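Local coordinates for protein extracellular invertase (Aspergillus kawachii, PDB 5XH8) that probably acts as a beta-fructofuranosidase of glycoside hydrolase family 32, cleaving sucrose and transferring fructosyl groups to build fructooligosaccharides such as 1-kestose, at residues Ala425-Thr430 against Phe455-Ala460; Leu542-Val545 against Val550-Val553. All blocks are in the same frame, centred on the assembly; numbering follows the deposited sequence.

Contact 1 (Ala425-Thr430 against Phe455-Ala460); sequences ALLSGT and FFVLSA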
ATOM      1  N   ALA A 425     -33.067   9.133 -31.740  1.00 30.55           N
ATOM      2  CA  ALA A 425     -32.334  10.298 -32.209  1.00 30.23           C
ATOM      3  C   ALA A 425     -31.544   9.988 -33.499  1.00 29.74           C
ATOM      4  O   ALA A 425     -31.468  10.831 -34.398  1.00 30.06           O
ATOM      5  CB  ALA A 425     -31.444  10.874 -31.116  1.00 30.98           C
ATOM      6  N   LEU A 426     -30.994   8.785 -33.607  1.00 29.79           N
ATOM      7  CA  LEU A 426     -30.340   8.353 -34.840  1.00 31.46           C
ATOM      8  C   LEU A 426     -31.283   8.360 -36.056  1.00 34.86           C
ATOM      9  O   LEU A 426     -30.851   8.626 -37.183  1.00 35.07           O
ATOM     10  CB  LEU A 426     -29.743   6.953 -34.686  1.00 29.64           C
ATOM     11  CG  LEU A 426     -28.516   6.765 -33.775  1.00 29.84           C
ATOM     12  CD1 LEU A 426     -28.151   5.284 -33.682  1.00 29.80           C
ATOM     13  CD2 LEU A 426     -27.323   7.558 -34.273  1.00 30.00           C
ATOM     14  N   LEU A 427     -32.552   8.059 -35.820  1.00 36.31           N
ATOM     15  CA  LEU A 427     -33.557   7.983 -36.881  1.00 39.10           C
ATOM     16  C   LEU A 427     -34.310   9.288 -37.086  1.00 40.73           C
ATOM     17  O   LEU A 427     -35.241   9.332 -37.869  1.00 47.37           O
ATOM     18  CB  LEU A 427     -34.560   6.871 -36.572  1.00 37.47           C
ATOM     19  CG  LEU A 427     -34.008   5.457 -36.514  1.00 36.15           C
ATOM     20  CD1 LEU A 427     -35.105   4.511 -36.048  1.00 38.24           C
ATOM     21  CD2 LEU A 427     -33.439   5.014 -37.847  1.00 35.37           C
ATOM     22  N   SER A 428     -33.908  10.357 -36.415  1.00 42.47           N
ATOM     23  CA  SER A 428     -34.617  11.614 -36.529  1.00 44.70           C
ATOM     24  C   SER A 428     -34.269  12.367 -37.818  1.00 49.11           C
ATOM     25  O   SER A 428     -34.813  13.446 -38.050  1.00 51.38           O
ATOM     26  CB  SER A 428     -34.346  12.498 -35.313  1.00 43.23           C
ATOM     27  OG  SER A 428     -32.997  12.885 -35.267  1.00 40.85           O
ATOM     28  N   GLY A 429     -33.379  11.827 -38.649  1.00 51.24           N
ATOM     29  CA  GLY A 429     -33.061  12.460 -39.922  1.00 55.75           C
ATOM     30  C   GLY A 429     -34.202  12.379 -40.923  1.00 57.22           C
ATOM     31  O   GLY A 429     -35.383  12.362 -40.559  1.00 62.79           O
ATOM     32  N   THR A 430     -33.852  12.326 -42.195  1.00 58.45           N
ATOM     33  CA  THR A 430     -34.852  12.184 -43.237  1.00 59.04           C
ATOM     34  C   THR A 430     -34.779  10.774 -43.800  1.00 54.42           C
ATOM     35  O   THR A 430     -33.694  10.242 -44.097  1.00 53.74           O
ATOM     36  CB  THR A 430     -34.698  13.274 -44.294  1.00 62.77           C
ATOM     37  OG1 THR A 430     -33.375  13.227 -44.846  1.00 61.45           O
ATOM     38  CG2 THR A 430     -34.963  14.670 -43.643  1.00 63.16           C
ATOM     39  N   PHE A 455     -23.452   9.419 -42.897  1.00 27.41           N
ATOM     40  CA  PHE A 455     -24.106   9.454 -41.597  1.00 28.43           C
ATOM     41  C   PHE A 455     -25.511   8.916 -41.848  1.00 26.85           C
ATOM     42  O   PHE A 455     -26.361   9.629 -42.360  1.00 27.20           O
ATOM     43  CB  PHE A 455     -24.147  10.885 -41.041  1.00 27.39           C
ATOM     44  CG  PHE A 455     -22.785  11.520 -40.870  1.00 28.68           C
ATOM     45  CD1 PHE A 455     -22.193  12.249 -41.910  1.00 28.83           C
ATOM     46  CD2 PHE A 455     -22.104  11.425 -39.661  1.00 26.89           C
ATOM     47  CE1 PHE A 455     -20.942  12.847 -41.749  1.00 27.27           C
ATOM     48  CE2 PHE A 455     -20.872  12.033 -39.487  1.00 27.60           C
ATOM     49  CZ  PHE A 455     -20.282  12.744 -40.540  1.00 27.27           C
ATOM     50  N   PHE A 456     -25.722   7.632 -41.596  1.00 27.78           N
ATOM     51  CA  PHE A 456     -27.018   7.027 -41.855  1.00 29.34           C
ATOM     52  C   PHE A 456     -27.247   5.764 -41.064  1.00 28.85           C
ATOM     53  O   PHE A 456     -26.296   5.132 -40.612  1.00 26.19           O
ATOM     54  CB  PHE A 456     -27.191   6.682 -43.368  1.00 29.84           C
ATOM     55  CG  PHE A 456     -26.180   5.695 -43.906  1.00 28.37           C
ATOM     56  CD1 PHE A 456     -26.438   4.333 -43.896  1.00 29.27           C
ATOM     57  CD2 PHE A 456     -24.980   6.136 -44.448  1.00 29.38           C
ATOM     58  CE1 PHE A 456     -25.510   3.433 -44.384  1.00 28.79           C
ATOM     59  CE2 PHE A 456     -24.043   5.243 -44.932  1.00 29.11           C
ATOM     60  CZ  PHE A 456     -24.304   3.886 -44.906  1.00 28.92           C
ATOM     61  N   VAL A 457     -28.524   5.394 -40.951  1.00 28.79           N
ATOM     62  CA  VAL A 457     -28.939   4.070 -40.488  1.00 30.12           C
ATOM     63  C   VAL A 457     -29.588   3.347 -41.656  1.00 32.65           C
ATOM     64  O   VAL A 457     -30.406   3.946 -42.353  1.00 34.65           O
ATOM     65  CB  VAL A 457     -30.001   4.131 -39.361  1.00 29.88           C
ATOM     66  CG1 VAL A 457     -30.357   2.716 -38.892  1.00 29.44           C
ATOM     67  CG2 VAL A 457     -29.523   5.007 -38.205  1.00 29.73           C
ATOM     68  N   LEU A 458     -29.227   2.082 -41.853  1.00 33.13           N
ATOM     69  CA  LEU A 458     -29.838   1.213 -42.856  1.00 35.66           C
ATOM     70  C   LEU A 458     -30.428   0.016 -42.131  1.00 35.18           C
ATOM     71  O   LEU A 458     -29.690  -0.677 -41.427  1.00 34.86           O
ATOM     72  CB  LEU A 458     -28.789   0.708 -43.862  1.00 36.52           C
ATOM     73  CG  LEU A 458     -29.329  -0.198 -44.994  1.00 40.67           C
ATOM     74  CD1 LEU A 458     -28.404  -0.149 -46.199  1.00 43.83           C
ATOM     75  CD2 LEU A 458     -29.533  -1.650 -44.579  1.00 42.13           C
ATOM     76  N   SER A 459     -31.732  -0.224 -42.293  1.00 33.15           N
ATOM     77  CA  SER A 459     -32.405  -1.416 -41.732  1.00 36.27           C
ATOM     78  C   SER A 459     -32.987  -2.267 -42.852  1.00 37.27           C
ATOM     79  O   SER A 459     -33.550  -1.726 -43.809  1.00 39.03           O
ATOM     80  CB  SER A 459     -33.566  -1.045 -40.811  1.00 36.02           C
ATOM     81  OG  SER A 459     -33.347   0.191 -40.195  1.00 45.63           O
ATOM     82  N   ALA A 460     -32.897  -3.584 -42.722  1.00 36.10           N
ATOM     83  CA  ALA A 460     -33.527  -4.463 -43.689  1.00 38.09           C
ATOM     84  C   ALA A 460     -33.629  -5.843 -43.123  1.00 41.09           C
ATOM     85  O   ALA A 460     -32.843  -6.221 -42.237  1.00 40.43           O
ATOM     86  CB  ALA A 460     -32.707  -4.496 -44.973  1.00 39.15           C
TER

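Contact 2 (Leu542-Val545 against Val550-Val553); sequences LTLV and VLEV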
ATOM      1  N   LEU A 542     -31.383  -6.895 -39.855  1.00 39.39           N
ATOM      2  CA  LEU A 542     -30.109  -6.231 -39.897  1.00 39.20           C
ATOM      3  C   LEU A 542     -30.286  -4.729 -39.688  1.00 39.31           C
ATOM      4  O   LEU A 542     -31.132  -4.128 -40.335  1.00 37.30           O
ATOM      5  CB  LEU A 542     -29.494  -6.519 -41.259  1.00 40.62           C
ATOM      6  CG  LEU A 542     -27.996  -6.446 -41.450  1.00 44.98           C
ATOM      7  CD1 LEU A 542     -27.246  -7.290 -40.426  1.00 44.09           C
ATOM      8  CD2 LEU A 542     -27.679  -6.881 -42.879  1.00 45.29           C
ATOM      9  N   THR A 543     -29.524  -4.138 -38.757  1.00 35.48           N
ATOM     10  CA  THR A 543     -29.354  -2.674 -38.695  1.00 34.46           C
ATOM     11  C   THR A 543     -27.872  -2.283 -38.841  1.00 32.68           C
ATOM     12  O   THR A 543     -27.008  -2.849 -38.165  1.00 32.49           O
ATOM     13  CB  THR A 543     -29.905  -2.107 -37.384  1.00 34.28           C
ATOM     14  OG1 THR A 543     -31.253  -2.546 -37.194  1.00 33.79           O
ATOM     15  CG2 THR A 543     -29.865  -0.590 -37.387  1.00 34.17           C
ATOM     16  N   LEU A 544     -27.592  -1.341 -39.738  1.00 31.77           N
ATOM     17  CA  LEU A 544     -26.255  -0.777 -39.930  1.00 31.47           C
ATOM     18  C   LEU A 544     -26.339   0.681 -39.516  1.00 29.16           C
ATOM     19  O   LEU A 544     -27.203   1.404 -40.002  1.00 29.07           O
ATOM     20  CB  LEU A 544     -25.806  -0.866 -41.394  1.00 32.25           C
ATOM     21  CG  LEU A 544     -25.276  -2.185 -41.961  1.00 36.07           C
ATOM     22  CD1 LEU A 544     -26.094  -3.384 -41.549  1.00 39.12           C
ATOM     23  CD2 LEU A 544     -25.222  -2.107 -43.481  1.00 37.50           C
ATOM     24  N   VAL A 545     -25.454   1.106 -38.622  1.00 26.64           N
ATOM     25  CA  VAL A 545     -25.338   2.510 -38.254  1.00 26.26           C
ATOM     26  C   VAL A 545     -23.946   2.939 -38.683  1.00 27.21           C
ATOM     27  O   VAL A 545     -22.938   2.417 -38.173  1.00 27.53           O
ATOM     28  CB  VAL A 545     -25.505   2.759 -36.744  1.00 26.59           C
ATOM     29  CG1 VAL A 545     -25.508   4.261 -36.441  1.00 26.97           C
ATOM     30  CG2 VAL A 545     -26.755   2.073 -36.216  1.00 27.63           C
ATOM     31  N   VAL A 550     -17.322   5.248 -38.058  1.00 24.05           N
ATOM     32  CA  VAL A 550     -17.729   4.240 -37.092  1.00 23.04           C
ATOM     33  C   VAL A 550     -18.872   3.424 -37.669  1.00 23.63           C
ATOM     34  O   VAL A 550     -19.935   3.959 -37.891  1.00 24.70           O
ATOM     35  CB  VAL A 550     -18.178   4.882 -35.760  1.00 22.28           C
ATOM     36  CG1 VAL A 550     -18.544   3.795 -34.760  1.00 22.23           C
ATOM     37  CG2 VAL A 550     -17.087   5.772 -35.215  1.00 22.71           C
ATOM     38  N   LEU A 551     -18.648   2.128 -37.889  1.00 25.85           N
ATOM     39  CA  LEU A 551     -19.689   1.209 -38.310  1.00 26.43           C
ATOM     40  C   LEU A 551     -20.096   0.303 -37.148  1.00 25.99           C
ATOM     41  O   LEU A 551     -19.256  -0.378 -36.569  1.00 27.37           O
ATOM     42  CB  LEU A 551     -19.211   0.327 -39.491  1.00 27.02           C
ATOM     43  CG  LEU A 551     -20.154  -0.832 -39.896  1.00 26.57           C
ATOM     44  CD1 LEU A 551     -21.532  -0.360 -40.349  1.00 26.90           C
ATOM     45  CD2 LEU A 551     -19.492  -1.663 -40.978  1.00 27.82           C
ATOM     46  N   GLU A 552     -21.386   0.279 -36.850  1.00 25.47           N
ATOM     47  CA  GLU A 552     -21.964  -0.687 -35.933  1.00 27.05           C
ATOM     48  C   GLU A 552     -23.024  -1.515 -36.670  1.00 27.00           C
ATOM     49  O   GLU A 552     -23.964  -0.971 -37.261  1.00 27.67           O
ATOM     50  CB  GLU A 552     -22.559   0.011 -34.712  1.00 26.52           C
ATOM     51  CG  GLU A 552     -21.503   0.777 -33.899  1.00 26.33           C
ATOM     52  CD  GLU A 552     -22.006   1.310 -32.562  1.00 26.27           C
ATOM     53  OE1 GLU A 552     -22.810   0.623 -31.899  1.00 26.72           O
ATOM     54  OE2 GLU A 552     -21.566   2.405 -32.140  1.00 24.33           O
ATOM     55  N   VAL A 553     -22.848  -2.830 -36.622  1.00 27.61           N
ATOM     56  CA  VAL A 553     -23.750  -3.785 -37.233  1.00 26.66           C
ATOM     57  C   VAL A 553     -24.494  -4.538 -36.125  1.00 27.98           C
ATOM     58  O   VAL A 553     -23.870  -5.235 -35.332  1.00 26.69           O
ATOM     59  CB  VAL A 553     -22.954  -4.789 -38.089  1.00 27.50           C
ATOM     60  CG1 VAL A 553     -23.906  -5.788 -38.762  1.00 28.88           C
ATOM     61  CG2 VAL A 553     -22.109  -4.044 -39.121  1.00 27.66           C
TER

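Contact 1 (Ala425-Thr430 against Phe455-Ala460)
The carbonyl oxygen Ala-425 O is gripped twice by Ser-428, beside the two leucines, Leu-426 and Leu-427, that touch Val-457. Ser-428 OG lies 2.7 Å from Ala-425 O, somewhat out of the carbonyl plane. The longer backbone bond from Ser-428 N to the same Ala-425 O measures 3.2 Å. These bonds close the end of helix 420-426, which rests on strand 455-463 at an outer face of the family 32 C-terminal beta-sandwich, and Leu-427 is the first residue to leave helical geometry. Its CD2 sits against the whole isopropyl group, 3.9 Å from Val-457 CB and nearly as near to both methyls, and the two side chains cross at about a right angle. Leu-426 comes in by its root rather than its branched end, with CB 4.0 Å from Val-457 CG2. That methyl stands anti to its own carbonyl carbon while CG1 is anti to the backbone N (chi1 -178°), which lets CG2 face both leucines. Val-457 also touches Thr-543 and Leu-596, whereas Leu-426 reaches Val-545. The interface is apolar and small, 123 Å² in all, so the two segments meet by dispersion, while both bonds to Ala-425 O stay within the turn.

Contact 2 (Leu542-Val545 against Val550-Val553)
Leu-542 and Val-553 meet through methyls, CD1 of the leucine lying 4.0 Å from CG1 of the valine, at the apolar centre of a beta hairpin formed by strands 534-547 and 550-555 in the C-terminal beta-sandwich typical of family 32 enzymes. Leu-544 CD1 approaches the same Val-553 CG1 at 4.3 Å, and Leu-544 CB faces Leu-551 CD1 on the same side of the sheet. Leu-542, Leu-551 and Val-553 continue this layer onto Ile-498 and Val-500 of strand 497-501, in the second sheet of the sandwich. CG of Leu-551 is anti to the backbone N (chi1 171°), and CD1 thereby also comes to 3.8 Å from Val-545 O.

Beneath this layer the backbones run antiparallel at 168°. Val-545 and Glu-552 form a hydrogen-bonded pair: Val-545 N reaches Glu-552 O at 2.9 Å and Glu-552 N reaches Val-545 O at 3.0 Å. The neighbouring Leu-544 and Val-553 are a non-hydrogen-bonded pair, where Thr-543 O receives a CA-H...O contact from Val-553 CA at 3.5 Å.

On the reverse face the buried Glu-552 carboxylate turns toward His-31 and strand 366-385 of the propeller, consistent with a link between the two domains: OE1 makes a salt bridge with Arg-374 NH2, and OE2 is hydrogen-bonded to His-31 NE2 and to the backbone N of Leu-372.

Overall arrangement
Both contacts reach one antiparallel sheet, in which strands 455-463 and 534-547 are neighbours, and their centres lie 10 Å apart. Probable hydrogen bonds join them, Leu-458 O to Leu-544 N at 2.8 Å and Ala-460 O to Leu-542 N at 2.9 Å. Contact 1 lies on the sheet face bearing Thr-543, Val-545 and Glu-552: Val-457 CG1 packs 3.7 Å from Thr-543 CG2. The leucine-rich side of contact 2 faces the other way, into the sandwich. Contact 2 is the more central, about 13 Å from the chain centre against 20 Å. Neither binds a ligand: glycerol is about 12 Å from the Val-550 side chain and sodium about 13 Å from that of Glu-552.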